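Local coordinates for ABC transporter substrate-binding protein (Vibrio cholerae, PDB 3LKV) that probably serves as the substrate-binding component of an ABC transporter, here holding phenylalanine between its two domains and binding zinc ions, at residues K7-A12 / K42-D47; V11-I16 / V72-A77; L239-Y244 / Q269-S274. One frame throughout, in Å; residues are numbered along the deposited sequence.

In the fold
Interactions 1 and 2 share strand 9-15, whose two edges pair with strands 44-50 and 72-76 of the parallel sheet in one domain; their centres are about 13 Å apart. Interaction 1 lies at the outer end, where a zinc ion joins two subunits. Interaction 2 continues toward the cleft, ending at Ala77 beside the bound phenylalanine. Interaction 3 belongs to the connections between the domains and brings Tyr243 to the same ligand; its nearest atoms are about 7 Å from those of interaction 2, with centres about 19 Å apart. Helix 243-258, which starts in interaction 3, runs back to pack Val254 and Leu258 on Val11 and Ala9 of interaction 1.

Interaction 1. Residues K7-A12 / K42-D47; sequences KTAKVA and KNLEFD. With ZN (zinc ion), chain C.
Glu45 serves both the backbone pairing and a zinc site. Its N-H meets Ala9 O at 2.9 Å, nearly along the C=O axis, and its own O receives Val11 N at 3.0 Å. The extended side chain, CG anti to the backbone N, lies alongside that of Lys10 and points the same way. Lys10 bends only at its last torsion (chi4 90°), bringing NZ 3.0 Å from Glu45 OE2, above the carboxylate plane, and 3.1 Å from Asp47 OD2, nearly along the C-O axis. These salt bridges probably offset the charge crowded round the metal. Strands 9-15 and 44-50 run parallel here, joined by helix 20-35 in a beta-alpha-beta unit of the periplasmic-binding-protein fold. Zinc is held by Glu45 OE2 at 2.0 Å and by both Asp47 oxygens, OD1 at 1.9 Å and OD2 at 2.2 Å, while Glu45 and Asp47 of the second subunit complete the site, so the metal bridges the pair of chains. On the other face of the sheet Val11 sits between two partners: CG2, anti to the carbonyl carbon, crosses obliquely to Leu44 CD1 at 3.9 Å, and CG1 approaches the Phe46 ring.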
loop_
_atom_site.group_PDB
_atom_site.type_symbol
_atom_site.label_atom_id
_atom_site.label_comp_id
_atom_site.label_asym_id
_atom_site.label_seq_id
_atom_site.Cartn_x
_atom_site.Cartn_y
_atom_site.Cartn_z
ATOM N N LYS A 7 -7.144 1.483 -21.028
ATOM C CA LYS A 7 -5.761 0.871 -21.007
ATOM C C LYS A 7 -5.219 0.606 -19.573
ATOM O O LYS A 7 -4.475 -0.331 -19.384
ATOM C CB LYS A 7 -4.753 1.729 -21.797
ATOM C CG LYS A 7 -3.405 0.994 -22.019
ATOM C CD LYS A 7 -2.277 1.912 -22.371
ATOM C CE LYS A 7 -0.971 1.240 -21.925
ATOM N NZ LYS A 7 0.206 1.962 -22.501
ATOM N N THR A 8 -5.562 1.440 -18.593
ATOM C CA THR A 8 -5.357 1.083 -17.190
ATOM C C THR A 8 -6.469 0.112 -16.746
ATOM O O THR A 8 -7.640 0.433 -16.871
ATOM C CB THR A 8 -5.393 2.355 -16.281
ATOM O OG1 THR A 8 -4.285 3.181 -16.625
ATOM C CG2 THR A 8 -5.307 2.031 -14.755
ATOM N N ALA A 9 -6.132 -1.045 -16.215
ATOM C CA ALA A 9 -7.152 -1.914 -15.658
ATOM C C ALA A 9 -7.641 -1.335 -14.329
ATOM O O ALA A 9 -6.829 -0.897 -13.478
ATOM C CB ALA A 9 -6.594 -3.280 -15.431
ATOM N N LYS A 10 -8.941 -1.354 -14.133
ATOM C CA LYS A 10 -9.521 -0.878 -12.887
ATOM C C LYS A 10 -10.204 -2.024 -12.165
ATOM O O LYS A 10 -11.160 -2.583 -12.646
ATOM C CB LYS A 10 -10.498 0.249 -13.155
ATOM C CG LYS A 10 -11.017 0.981 -11.885
ATOM C CD LYS A 10 -11.619 2.414 -12.273
ATOM C CE LYS A 10 -12.758 2.916 -11.320
ATOM N NZ LYS A 10 -12.339 3.739 -10.122
ATOM N N VAL A 11 -9.647 -2.377 -11.023
ATOM C CA VAL A 11 -10.094 -3.488 -10.203
ATOM C C VAL A 11 -10.520 -2.903 -8.854
ATOM O O VAL A 11 -9.715 -2.248 -8.186
ATOM C CB VAL A 11 -8.983 -4.511 -10.056
ATOM C CG1 VAL A 11 -9.396 -5.665 -9.110
ATOM C CG2 VAL A 11 -8.603 -5.048 -11.494
ATOM N N ALA A 12 -11.771 -3.173 -8.461
ATOM C CA ALA A 12 -12.330 -2.645 -7.237
ATOM C C ALA A 12 -12.662 -3.805 -6.305
ATOM O O ALA A 12 -13.397 -4.708 -6.694
ATOM C CB ALA A 12 -13.602 -1.808 -7.558
ATOM N N LYS A 42 1.185 1.953 -12.573
ATOM C CA LYS A 42 1.514 1.906 -14.011
ATOM C C LYS A 42 0.231 1.655 -14.739
ATOM O O LYS A 42 -0.330 2.568 -15.264
ATOM C CB LYS A 42 2.589 0.842 -14.305
ATOM C CG LYS A 42 3.819 1.072 -13.430
ATOM C CD LYS A 42 5.054 0.314 -13.867
ATOM C CE LYS A 42 6.359 0.891 -13.188
ATOM N NZ LYS A 42 6.345 0.857 -11.702
ATOM N N ASN A 43 -0.276 0.434 -14.748
ATOM C CA ASN A 43 -1.419 0.112 -15.560
ATOM C C ASN A 43 -2.521 -0.513 -14.723
ATOM O O ASN A 43 -3.435 -1.107 -15.270
ATOM C CB ASN A 43 -0.999 -0.863 -16.671
ATOM C CG ASN A 43 -0.488 -2.208 -16.121
ATOM O OD1 ASN A 43 -0.062 -2.308 -14.978
ATOM N ND2 ASN A 43 -0.505 -3.222 -16.953
ATOM N N LEU A 44 -2.450 -0.399 -13.407
ATOM C CA LEU A 44 -3.461 -1.017 -12.546
ATOM C C LEU A 44 -3.889 0.023 -11.538
ATOM O O LEU A 44 -3.037 0.590 -10.880
ATOM C CB LEU A 44 -2.901 -2.244 -11.786
ATOM C CG LEU A 44 -3.828 -2.829 -10.724
ATOM C CD1 LEU A 44 -5.105 -3.416 -11.310
ATOM C CD2 LEU A 44 -3.057 -3.901 -9.873
ATOM N N GLU A 45 -5.189 0.270 -11.449
ATOM C CA GLU A 45 -5.803 1.065 -10.389
ATOM C C GLU A 45 -6.536 -0.007 -9.553
ATOM O O GLU A 45 -7.447 -0.677 -10.034
ATOM C CB GLU A 45 -6.788 2.108 -10.952
ATOM C CG GLU A 45 -7.580 2.901 -9.868
ATOM C CD GLU A 45 -8.706 3.800 -10.452
ATOM O OE1 GLU A 45 -8.787 3.914 -11.676
ATOM O OE2 GLU A 45 -9.498 4.433 -9.686
ATOM N N PHE A 46 -6.124 -0.142 -8.310
ATOM C CA PHE A 46 -6.612 -1.195 -7.427
ATOM C C PHE A 46 -7.288 -0.436 -6.271
ATOM O O PHE A 46 -6.636 0.094 -5.416
ATOM C CB PHE A 46 -5.391 -1.986 -6.968
ATOM C CG PHE A 46 -5.675 -3.153 -6.129
ATOM C CD1 PHE A 46 -5.910 -4.384 -6.685
ATOM C CD2 PHE A 46 -5.623 -3.051 -4.740
ATOM C CE1 PHE A 46 -6.101 -5.512 -5.886
ATOM C CE2 PHE A 46 -5.823 -4.182 -3.929
ATOM C CZ PHE A 46 -6.046 -5.401 -4.498
ATOM N N ASP A 47 -8.584 -0.337 -6.300
ATOM C CA ASP A 47 -9.318 0.363 -5.243
ATOM C C ASP A 47 -9.858 -0.703 -4.299
ATOM O O ASP A 47 -10.195 -1.802 -4.714
ATOM C CB ASP A 47 -10.503 1.110 -5.847
ATOM C CG ASP A 47 -10.079 2.282 -6.718
ATOM O OD1 ASP A 47 -9.076 2.915 -6.385
ATOM O OD2 ASP A 47 -10.764 2.602 -7.712
HETATM ZN ZN ZN C . -9.449 4.314 -7.683
#

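Interaction 2. Residues V11-I16 / V72-A77; sequences VAVSQI and VLVGIA. With PHE (phenylalanine), chain B.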
loop_
_atom_site.group_PDB
_atom_site.type_symbol
_atom_site.label_atom_id
_atom_site.label_comp_id
_atom_site.label_asym_id
_atom_site.label_seq_id
_atom_site.Cartn_x
_atom_site.Cartn_y
_atom_site.Cartn_z
ATOM N N VAL A 11 -9.647 -2.377 -11.023
ATOM C CA VAL A 11 -10.094 -3.488 -10.203
ATOM C C VAL A 11 -10.520 -2.903 -8.854
ATOM O O VAL A 11 -9.715 -2.248 -8.186
ATOM C CB VAL A 11 -8.983 -4.511 -10.056
ATOM C CG1 VAL A 11 -9.396 -5.665 -9.110
ATOM C CG2 VAL A 11 -8.603 -5.048 -11.494
ATOM N N ALA A 12 -11.771 -3.173 -8.461
ATOM C CA ALA A 12 -12.330 -2.645 -7.237
ATOM C C ALA A 12 -12.662 -3.805 -6.305
ATOM O O ALA A 12 -13.397 -4.708 -6.694
ATOM C CB ALA A 12 -13.602 -1.808 -7.558
ATOM N N VAL A 13 -12.115 -3.741 -5.102
ATOM C CA VAL A 13 -12.112 -4.814 -4.161
ATOM C C VAL A 13 -12.914 -4.440 -2.937
ATOM O O VAL A 13 -12.616 -3.441 -2.280
ATOM C CB VAL A 13 -10.697 -5.159 -3.690
ATOM C CG1 VAL A 13 -10.761 -6.351 -2.734
ATOM C CG2 VAL A 13 -9.755 -5.446 -4.881
ATOM N N SER A 14 -13.947 -5.217 -2.653
ATOM C CA SER A 14 -14.758 -5.034 -1.489
ATOM C C SER A 14 -14.615 -6.217 -0.533
ATOM O O SER A 14 -14.763 -7.370 -0.932
ATOM C CB SER A 14 -16.189 -4.968 -1.947
ATOM O OG SER A 14 -17.087 -4.752 -0.858
ATOM N N GLN A 15 -14.426 -5.918 0.748
ATOM C CA GLN A 15 -14.066 -6.911 1.767
ATOM C C GLN A 15 -14.936 -6.635 2.962
ATOM O O GLN A 15 -15.046 -5.472 3.388
ATOM C CB GLN A 15 -12.598 -6.688 2.128
ATOM C CG GLN A 15 -12.022 -7.710 2.944
ATOM C CD GLN A 15 -10.530 -7.477 3.200
ATOM O OE1 GLN A 15 -9.777 -7.275 2.276
ATOM N NE2 GLN A 15 -10.122 -7.550 4.446
ATOM N N ILE A 16 -15.568 -7.664 3.532
ATOM C CA ILE A 16 -16.538 -7.425 4.591
ATOM C C ILE A 16 -15.911 -6.750 5.824
ATOM O O ILE A 16 -16.530 -5.878 6.472
ATOM C CB ILE A 16 -17.325 -8.730 4.922
ATOM C CG1 ILE A 16 -18.421 -8.492 5.948
ATOM C CG2 ILE A 16 -16.379 -9.871 5.350
ATOM C CD1 ILE A 16 -19.501 -7.455 5.577
ATOM N N VAL A 72 -13.346 -4.854 -13.309
ATOM C CA VAL A 72 -13.649 -6.069 -12.576
ATOM C C VAL A 72 -13.890 -5.734 -11.119
ATOM O O VAL A 72 -13.168 -4.904 -10.531
ATOM C CB VAL A 72 -12.491 -7.159 -12.658
ATOM C CG1 VAL A 72 -12.900 -8.407 -11.901
ATOM C CG2 VAL A 72 -12.187 -7.513 -14.115
ATOM N N LEU A 73 -14.919 -6.353 -10.563
ATOM C CA LEU A 73 -15.230 -6.201 -9.146
ATOM C C LEU A 73 -14.809 -7.479 -8.434
ATOM O O LEU A 73 -15.016 -8.563 -8.975
ATOM C CB LEU A 73 -16.707 -5.957 -8.936
ATOM C CG LEU A 73 -17.283 -4.646 -9.435
ATOM C CD1 LEU A 73 -18.792 -4.864 -9.763
ATOM C CD2 LEU A 73 -17.097 -3.567 -8.364
ATOM N N VAL A 74 -14.176 -7.350 -7.278
ATOM C CA VAL A 74 -13.720 -8.507 -6.525
ATOM C C VAL A 74 -14.410 -8.464 -5.167
ATOM O O VAL A 74 -14.345 -7.424 -4.452
ATOM C CB VAL A 74 -12.185 -8.521 -6.331
ATOM C CG1 VAL A 74 -11.803 -9.668 -5.394
ATOM C CG2 VAL A 74 -11.453 -8.658 -7.694
ATOM N N GLY A 75 -15.139 -9.511 -4.843
ATOM C CA GLY A 75 -15.782 -9.573 -3.541
ATOM C C GLY A 75 -15.067 -10.585 -2.679
ATOM O O GLY A 75 -15.141 -11.812 -2.925
ATOM N N ILE A 76 -14.381 -10.104 -1.661
ATOM C CA ILE A 76 -13.692 -10.978 -0.771
ATOM C C ILE A 76 -14.634 -11.216 0.444
ATOM O O ILE A 76 -14.937 -10.280 1.209
ATOM C CB ILE A 76 -12.396 -10.345 -0.277
ATOM C CG1 ILE A 76 -11.446 -10.030 -1.414
ATOM C CG2 ILE A 76 -11.724 -11.241 0.728
ATOM C CD1 ILE A 76 -10.097 -9.311 -0.942
ATOM N N ALA A 77 -15.059 -12.470 0.605
ATOM C CA ALA A 77 -15.971 -12.927 1.659
ATOM C C ALA A 77 -17.416 -12.810 1.186
ATOM O O ALA A 77 -17.741 -12.052 0.272
ATOM C CB ALA A 77 -15.734 -12.216 3.016
HETATM N N PHE B . -15.137 -18.061 3.756
HETATM C CA PHE B . -15.629 -16.855 4.533
HETATM C C PHE B . -16.860 -16.259 3.796
HETATM O O PHE B . -17.461 -17.010 2.974
HETATM C CB PHE B . -14.515 -15.825 4.768
HETATM C CG PHE B . -13.541 -16.230 5.871
HETATM C CD1 PHE B . -13.936 -16.185 7.221
HETATM C CD2 PHE B . -12.270 -16.671 5.576
HETATM C CE1 PHE B . -13.092 -16.573 8.212
HETATM C CE2 PHE B . -11.413 -17.052 6.564
HETATM C CZ PHE B . -11.799 -17.022 7.888
HETATM O OXT PHE B . -17.301 -15.106 3.998
#
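Ile76 and Val74 supply most of the apolar packing between these two parallel strands. In Ile76, CG1 anti to the carbonyl carbon (chi1 -60°) and an extended second torsion carry CD1 across to Val13 CG1 at 3.5 Å; CG2, anti to the backbone N, lies along the aliphatic part of Gln15. The Gln15 chain runs extended beside Ile76, and its carboxamide is fixed by Arg26 at OE1 and by Asp23 and Val17 O at NE2. Val74 stands side by side with Val13, while its CG2 crosses to Val11 CG1 at 3.9 Å. Strands 9-15 and 72-76 are adjacent strands of the parallel sheet of a Rossmann-like periplasmic-binding-protein domain; helix 20-35 covers the face of Gln15 and Ile76, helices 55-66 and 78-87 that of Ser14 and Leu73. On this second face Ala12 CB meets Leu73 CD2 at 4.0 Å. Four nearly straight backbone bonds zip the strands together, the shortest from Val74 N to Ala12 O at 2.8 Å. Beyond the pairing, Ile16 CG2, in the crowded position between backbone N and carbonyl carbon, presses on Ala77 CB at a tight 3.4 Å. Ala77, with positive phi (90°), occupies the N-cap position of helix 78-87 and sets CB 3.4 Å from OXT of the bound phenylalanine.

Interaction 3. Residues L239-Y244 / Q269-S274; sequences LGFDYY and QVAKGS. With PHE (phenylalanine), chain B.
Segments 239-244 and 269-274 run roughly antiparallel where they touch, their end-to-end directions 144° apart, and both are crossings between the two domains of a type I periplasmic-binding-protein fold. Strand 237-240 belongs to the mixed sheet and leads into helix 243-258, which packs on the other domain; strand 269-270 edges the parallel sheet and leads to strand 275-278 of the mixed one. No hydrogen bond joins the two segments themselves. The closest backbone approach is Gly240 O to Ser274 CA at 3.2 Å, and just beyond it Gly240 bonds through its backbone to Asp275. Gly273, with positive phi, turns the second chain past Phe241.

Phe241 carries the packing. With CG anti to the carbonyl carbon (chi1 -61°), its ring reaches across so that Ala271 CB stands over one face, a CH-pi contact 3.9 Å from the ring centroid and only 14° off the normal. Gly273 O comes to the edge of the same ring, near its plane, and Ser274 OG lies 3.5 Å from Phe241 CE1. Ser274 CB points into the contact as well, packing against Leu239 CG at 3.7 Å. Asp242 N-caps helix 243-258, its OD1 accepting a weak bond from Tyr244 N and another from Gln245 N.

Tyr243, on the first turn of that helix, faces the pocket. Phe241 CB lies over one face of its ring, offset toward the rim, so the residue packed in the crossing also backs a pocket residue. The Tyr243 hydroxyl is hydrogen-bonded to Asp122 OD2, the oxygen that also bonds the bound phenylalanine, and Tyr243 OH touches the ligand's CE2 at 3.5 Å.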
loop_
_atom_site.group_PDB
_atom_site.type_symbol
_atom_site.label_atom_id
_atom_site.label_comp_id
_atom_site.label_asym_id
_atom_site.label_seq_id
_atom_site.Cartn_x
_atom_site.Cartn_y
_atom_site.Cartn_z
ATOM N N LEU A 239 -6.752 -26.530 10.872
ATOM C CA LEU A 239 -6.516 -27.146 9.569
ATOM C C LEU A 239 -7.097 -26.261 8.466
ATOM O O LEU A 239 -8.153 -26.547 7.899
ATOM C CB LEU A 239 -7.091 -28.570 9.530
ATOM C CG LEU A 239 -6.813 -29.387 8.280
ATOM C CD1 LEU A 239 -5.308 -29.669 8.203
ATOM C CD2 LEU A 239 -7.636 -30.686 8.260
ATOM N N GLY A 240 -6.404 -25.177 8.173
ATOM C CA GLY A 240 -6.958 -24.151 7.289
ATOM C C GLY A 240 -6.254 -24.056 5.954
ATOM O O GLY A 240 -5.178 -24.629 5.753
ATOM N N PHE A 241 -6.849 -23.301 5.046
ATOM C CA PHE A 241 -6.222 -23.034 3.742
ATOM C C PHE A 241 -5.198 -21.934 3.879
ATOM O O PHE A 241 -5.099 -21.252 4.915
ATOM C CB PHE A 241 -7.272 -22.597 2.715
ATOM C CG PHE A 241 -8.312 -23.630 2.458
ATOM C CD1 PHE A 241 -7.972 -24.805 1.842
ATOM C CD2 PHE A 241 -9.624 -23.446 2.870
ATOM C CE1 PHE A 241 -8.947 -25.813 1.638
ATOM C CE2 PHE A 241 -10.566 -24.414 2.641
ATOM C CZ PHE A 241 -10.227 -25.615 2.034
ATOM N N ASP A 242 -4.439 -21.777 2.807
ATOM C CA ASP A 242 -3.451 -20.722 2.688
ATOM C C ASP A 242 -4.144 -19.583 1.920
ATOM O O ASP A 242 -4.284 -19.648 0.712
ATOM C CB ASP A 242 -2.207 -21.243 1.937
ATOM C CG ASP A 242 -1.151 -20.166 1.741
ATOM O OD1 ASP A 242 -1.442 -18.951 1.925
ATOM O OD2 ASP A 242 -0.021 -20.541 1.400
ATOM N N TYR A 243 -4.614 -18.574 2.636
ATOM C CA TYR A 243 -5.442 -17.550 1.995
ATOM C C TYR A 243 -4.597 -16.657 1.062
ATOM O O TYR A 243 -5.124 -16.090 0.109
ATOM C CB TYR A 243 -6.260 -16.761 3.032
ATOM C CG TYR A 243 -7.428 -17.560 3.515
ATOM C CD1 TYR A 243 -7.330 -18.394 4.631
ATOM C CD2 TYR A 243 -8.618 -17.535 2.828
ATOM C CE1 TYR A 243 -8.432 -19.169 5.036
ATOM C CE2 TYR A 243 -9.694 -18.292 3.203
ATOM C CZ TYR A 243 -9.615 -19.128 4.295
ATOM O OH TYR A 243 -10.713 -19.869 4.674
ATOM N N TYR A 244 -3.286 -16.538 1.326
ATOM C CA TYR A 244 -2.436 -15.749 0.417
ATOM C C TYR A 244 -2.465 -16.428 -0.959
ATOM O O TYR A 244 -2.673 -15.772 -1.941
ATOM C CB TYR A 244 -1.017 -15.572 0.969
ATOM C CG TYR A 244 -0.094 -14.873 0.023
ATOM C CD1 TYR A 244 -0.017 -13.496 -0.009
ATOM C CD2 TYR A 244 0.709 -15.581 -0.845
ATOM C CE1 TYR A 244 0.831 -12.832 -0.896
ATOM C CE2 TYR A 244 1.590 -14.925 -1.720
ATOM C CZ TYR A 244 1.629 -13.553 -1.753
ATOM O OH TYR A 244 2.482 -12.891 -2.630
ATOM N N GLN A 269 -13.520 -22.399 -8.739
ATOM C CA GLN A 269 -12.530 -23.298 -8.214
ATOM C C GLN A 269 -12.737 -23.488 -6.717
ATOM O O GLN A 269 -13.025 -22.531 -6.001
ATOM C CB GLN A 269 -11.171 -22.659 -8.456
ATOM C CG GLN A 269 -9.998 -23.493 -8.053
ATOM C CD GLN A 269 -9.737 -24.547 -9.099
ATOM O OE1 GLN A 269 -9.762 -24.245 -10.310
ATOM N NE2 GLN A 269 -9.528 -25.803 -8.648
ATOM N N VAL A 270 -12.579 -24.717 -6.236
ATOM C CA VAL A 270 -12.671 -24.973 -4.806
ATOM C C VAL A 270 -11.268 -25.154 -4.243
ATOM O O VAL A 270 -10.512 -25.916 -4.783
ATOM C CB VAL A 270 -13.582 -26.200 -4.529
ATOM C CG1 VAL A 270 -13.758 -26.382 -3.019
ATOM C CG2 VAL A 270 -14.981 -26.014 -5.228
ATOM N N ALA A 271 -10.891 -24.421 -3.204
ATOM C CA ALA A 271 -9.565 -24.574 -2.602
ATOM C C ALA A 271 -9.319 -26.007 -2.103
ATOM O O ALA A 271 -10.250 -26.710 -1.704
ATOM C CB ALA A 271 -9.367 -23.623 -1.468
ATOM N N LYS A 272 -8.053 -26.429 -2.146
ATOM C CA LYS A 272 -7.640 -27.772 -1.645
ATOM C C LYS A 272 -6.343 -27.679 -0.830
ATOM O O LYS A 272 -5.627 -26.677 -0.890
ATOM C CB LYS A 272 -7.437 -28.747 -2.803
ATOM C CG LYS A 272 -8.650 -28.930 -3.744
ATOM C CD LYS A 272 -9.819 -29.742 -3.104
ATOM C CE LYS A 272 -11.073 -29.793 -4.064
ATOM N NZ LYS A 272 -12.236 -30.560 -3.525
ATOM N N GLY A 273 -6.057 -28.715 -0.049
ATOM C CA GLY A 273 -4.800 -28.772 0.709
ATOM C C GLY A 273 -4.754 -27.767 1.844
ATOM O O GLY A 273 -4.464 -26.588 1.650
ATOM N N SER A 274 -5.048 -28.235 3.039
ATOM C CA SER A 274 -5.044 -27.377 4.198
ATOM C C SER A 274 -3.779 -27.693 4.970
ATOM O O SER A 274 -3.287 -28.791 4.878
ATOM C CB SER A 274 -6.297 -27.657 5.033
ATOM O OG SER A 274 -7.477 -27.662 4.225
HETATM N N PHE B . -15.137 -18.061 3.756
HETATM C CA PHE B . -15.629 -16.855 4.533
HETATM C C PHE B . -16.860 -16.259 3.796
HETATM O O PHE B . -17.461 -17.010 2.974
HETATM C CB PHE B . -14.515 -15.825 4.768
HETATM C CG PHE B . -13.541 -16.230 5.871
HETATM C CD1 PHE B . -13.936 -16.185 7.221
HETATM C CD2 PHE B . -12.270 -16.671 5.576
HETATM C CE1 PHE B . -13.092 -16.573 8.212
HETATM C CE2 PHE B . -11.413 -17.052 6.564
HETATM C CZ PHE B . -11.799 -17.022 7.888
HETATM O OXT PHE B . -17.301 -15.106 3.998
#